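Local coordinates for protein tumor necrosis factor receptor superfamily member 16 (Rattus norvegicus, PDB 4F44) that serves as a low-affinity neurotrophin receptor, whose intracellular death domain probably relays the signal by binding partner proteins inside the cell, at the interface of chains A and B. Coordinates in Å, arbitrary orientation; residue numbers count along the deposited sequence, not the author numbering. Chains: chain A/B, Tumor necrosis factor receptor superfamily member 16.

The interface of chains A and B. Residues chain A 14, 17, 47, 50; chain B 14, 17, 47, 50.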
ATOM      1  N   GLU A  14       5.528   0.367  -7.377  1.00 48.54           N
ATOM      2  CA  GLU A  14       5.728  -0.488  -6.216  1.00 47.98           C
ATOM      3  C   GLU A  14       7.012  -0.120  -5.479  1.00 46.72           C
ATOM      4  O   GLU A  14       7.037  -0.059  -4.237  1.00 46.93           O
ATOM      5  CB  GLU A  14       5.708  -1.970  -6.629  1.00 48.53           C
ATOM      6  CG  GLU A  14       6.323  -2.946  -5.629  1.00 50.88           C
ATOM      7  CD  GLU A  14       5.321  -3.584  -4.661  1.00 56.01           C
ATOM      8  OE1 GLU A  14       4.098  -3.263  -4.699  1.00 56.78           O
ATOM      9  OE2 GLU A  14       5.779  -4.412  -3.835  1.00 58.70           O
ATOM     10  N   GLU A  17       6.662   3.407  -3.779  1.00 37.84           N
ATOM     11  CA  GLU A  17       5.954   3.234  -2.516  1.00 37.79           C
ATOM     12  C   GLU A  17       6.809   2.600  -1.420  1.00 38.24           C
ATOM     13  O   GLU A  17       6.751   3.031  -0.258  1.00 37.63           O
ATOM     14  CB  GLU A  17       4.683   2.434  -2.726  1.00 37.10           C
ATOM     15  CG  GLU A  17       3.647   3.120  -3.573  1.00 36.44           C
ATOM     16  CD  GLU A  17       2.592   2.139  -4.035  1.00 39.81           C
ATOM     17  OE1 GLU A  17       2.633   0.987  -3.554  1.00 41.35           O
ATOM     18  OE2 GLU A  17       1.736   2.497  -4.872  1.00 38.24           O
ATOM     19  N   CYS A  47      -3.772   1.497   2.387  1.00 20.14           N
ATOM     20  CA  CYS A  47      -2.452   1.767   1.841  1.00 19.24           C
ATOM     21  C   CYS A  47      -2.287   3.268   1.604  1.00 19.05           C
ATOM     22  O   CYS A  47      -2.357   3.735   0.462  1.00 19.04           O
ATOM     23  CB  CYS A  47      -2.281   0.997   0.533  1.00 18.84           C
ATOM     24  SG  CYS A  47      -0.580   0.976  -0.053  1.00 17.13           S
ATOM     25  N   ARG A  50      -0.225   4.718  -1.389  1.00 21.24           N
ATOM     26  CA  ARG A  50      -0.763   4.511  -2.732  1.00 22.54           C
ATOM     27  C   ARG A  50      -1.927   5.457  -2.989  1.00 22.98           C
ATOM     28  O   ARG A  50      -2.012   6.080  -4.041  1.00 22.97           O
ATOM     29  CB  ARG A  50      -1.218   3.067  -2.923  1.00 23.08           C
ATOM     30  CG  ARG A  50      -1.702   2.731  -4.354  1.00 26.73           C
ATOM     31  CD  ARG A  50      -2.200   1.278  -4.461  1.00 30.27           C
ATOM     32  NE  ARG A  50      -1.158   0.329  -4.103  1.00 35.44           N
ATOM     33  CZ  ARG A  50      -1.328  -0.750  -3.330  1.00 40.13           C
ATOM     34  NH1 ARG A  50      -2.520  -1.062  -2.798  1.00 39.68           N
ATOM     35  NH2 ARG A  50      -0.278  -1.529  -3.078  1.00 40.09           N
TER
ATOM     36  N   GLU B  14      -2.187  -6.502  -6.028  1.00 49.65           N
ATOM     37  CA  GLU B  14      -2.793  -5.174  -6.097  1.00 48.77           C
ATOM     38  C   GLU B  14      -4.317  -5.222  -5.895  1.00 47.19           C
ATOM     39  O   GLU B  14      -4.865  -4.439  -5.097  1.00 46.95           O
ATOM     40  CB  GLU B  14      -2.379  -4.466  -7.410  1.00 49.59           C
ATOM     41  CG  GLU B  14      -3.106  -3.141  -7.766  1.00 52.02           C
ATOM     42  CD  GLU B  14      -2.443  -1.862  -7.216  1.00 57.01           C
ATOM     43  OE1 GLU B  14      -1.309  -1.912  -6.659  1.00 57.50           O
ATOM     44  OE2 GLU B  14      -3.083  -0.785  -7.340  1.00 59.69           O
ATOM     45  N   GLU B  17      -5.239  -6.228  -2.165  1.00 37.74           N
ATOM     46  CA  GLU B  17      -5.044  -5.058  -1.312  1.00 38.11           C
ATOM     47  C   GLU B  17      -6.137  -4.001  -1.467  1.00 38.72           C
ATOM     48  O   GLU B  17      -6.622  -3.452  -0.478  1.00 38.67           O
ATOM     49  CB  GLU B  17      -3.677  -4.442  -1.568  1.00 37.29           C
ATOM     50  CG  GLU B  17      -2.516  -5.315  -1.152  1.00 36.96           C
ATOM     51  CD  GLU B  17      -1.207  -4.856  -1.769  1.00 38.83           C
ATOM     52  OE1 GLU B  17      -1.188  -3.760  -2.365  1.00 39.81           O
ATOM     53  OE2 GLU B  17      -0.202  -5.586  -1.671  1.00 36.96           O
ATOM     54  N   CYS B  47       2.162   1.407   3.906  1.00 17.64           N
ATOM     55  CA  CYS B  47       1.133   0.596   3.267  1.00 18.12           C
ATOM     56  C   CYS B  47       0.836  -0.600   4.153  1.00 18.10           C
ATOM     57  O   CYS B  47       1.299  -1.704   3.871  1.00 17.84           O
ATOM     58  CB  CYS B  47       1.613   0.128   1.890  1.00 17.64           C
ATOM     59  SG  CYS B  47       0.286  -0.602   0.861  1.00 18.26           S
ATOM     60  N   ARG B  50      -0.183  -4.142   2.709  1.00 20.92           N
ATOM     61  CA  ARG B  50       0.846  -4.872   1.981  1.00 22.90           C
ATOM     62  C   ARG B  50       1.863  -5.459   2.963  1.00 22.98           C
ATOM     63  O   ARG B  50       2.223  -6.632   2.880  1.00 22.66           O
ATOM     64  CB  ARG B  50       1.545  -3.974   0.965  1.00 23.79           C
ATOM     65  CG  ARG B  50       2.596  -4.707   0.104  1.00 28.04           C
ATOM     66  CD  ARG B  50       3.420  -3.762  -0.767  1.00 32.51           C
ATOM     67  NE  ARG B  50       2.613  -3.069  -1.769  1.00 39.56           N
ATOM     68  CZ  ARG B  50       2.580  -1.743  -1.931  1.00 43.42           C
ATOM     69  NH1 ARG B  50       3.199  -0.936  -1.067  1.00 44.11           N
ATOM     70  NH2 ARG B  50       1.930  -1.217  -2.970  1.00 43.78           N
TER
HETATM   71  O   HOH W   1       1.681  -0.719  -5.975  1.00 47.28           O
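A:Arg50 leaves its helix with CG anti to the backbone N (chi1 -176°) and turns at chi3, which swings its guanidinium toward chain B and the carboxylate of B:Glu17. The two side chains cross at about a right angle, yet their flat ends lie nearly coplanar, 6° apart. NH2 of A:Arg50 donates to B:Glu17 OE1 at 2.5 Å, nearly along the C-O axis of the carboxylate though tilted 20° from the guanidinium plane, in a hydrogen bond that is also a salt bridge; NH1 adds a weak one to the same oxygen at 3.0 Å. B:Glu14, bent at chi2, instead slides antiparallel past the arginine and sets its OE1 over one guanidinium face, toward the rim, 3.4 Å from NE of A:Arg50, in a salt bridge. The sulfur of A:Cys47 covers the centre of the opposite face, 3.8 Å above the plane. A:Glu17 OE2, from the same chain, adds a longer salt bridge to NE. With alanine at B:Glu17, the NH2 end of A:Arg50 is likely to lose its cross-chain anchor, its charge to be less well matched, and the guanidinium to turn more freely under B:Glu14. With chains exchanged, B:Arg50 NE pairs with A:Glu14 OE1 at 3.3 Å; its NH2 lies doubtfully close to A:Glu17 OE1, as do the two arginine NH2 atoms to each other. The surrounding glutamates probably offset the charge of the two neighbouring arginines. The O of water 1 lies 3.1 Å from A:Glu17 OE1 and links it to B:Glu14 OE1. Beside the arginines, a disulfide joins A:Cys47 SG to B:Cys47 SG at 2.0 Å, tying the chains covalently. This two-fold contact of death domains, which the crystal alone does not prove to be the cellular dimer, draws its glutamates from helix 10-19 and its arginine from the first turn of helix 48-56, with the cysteine in the loop immediately before that helix.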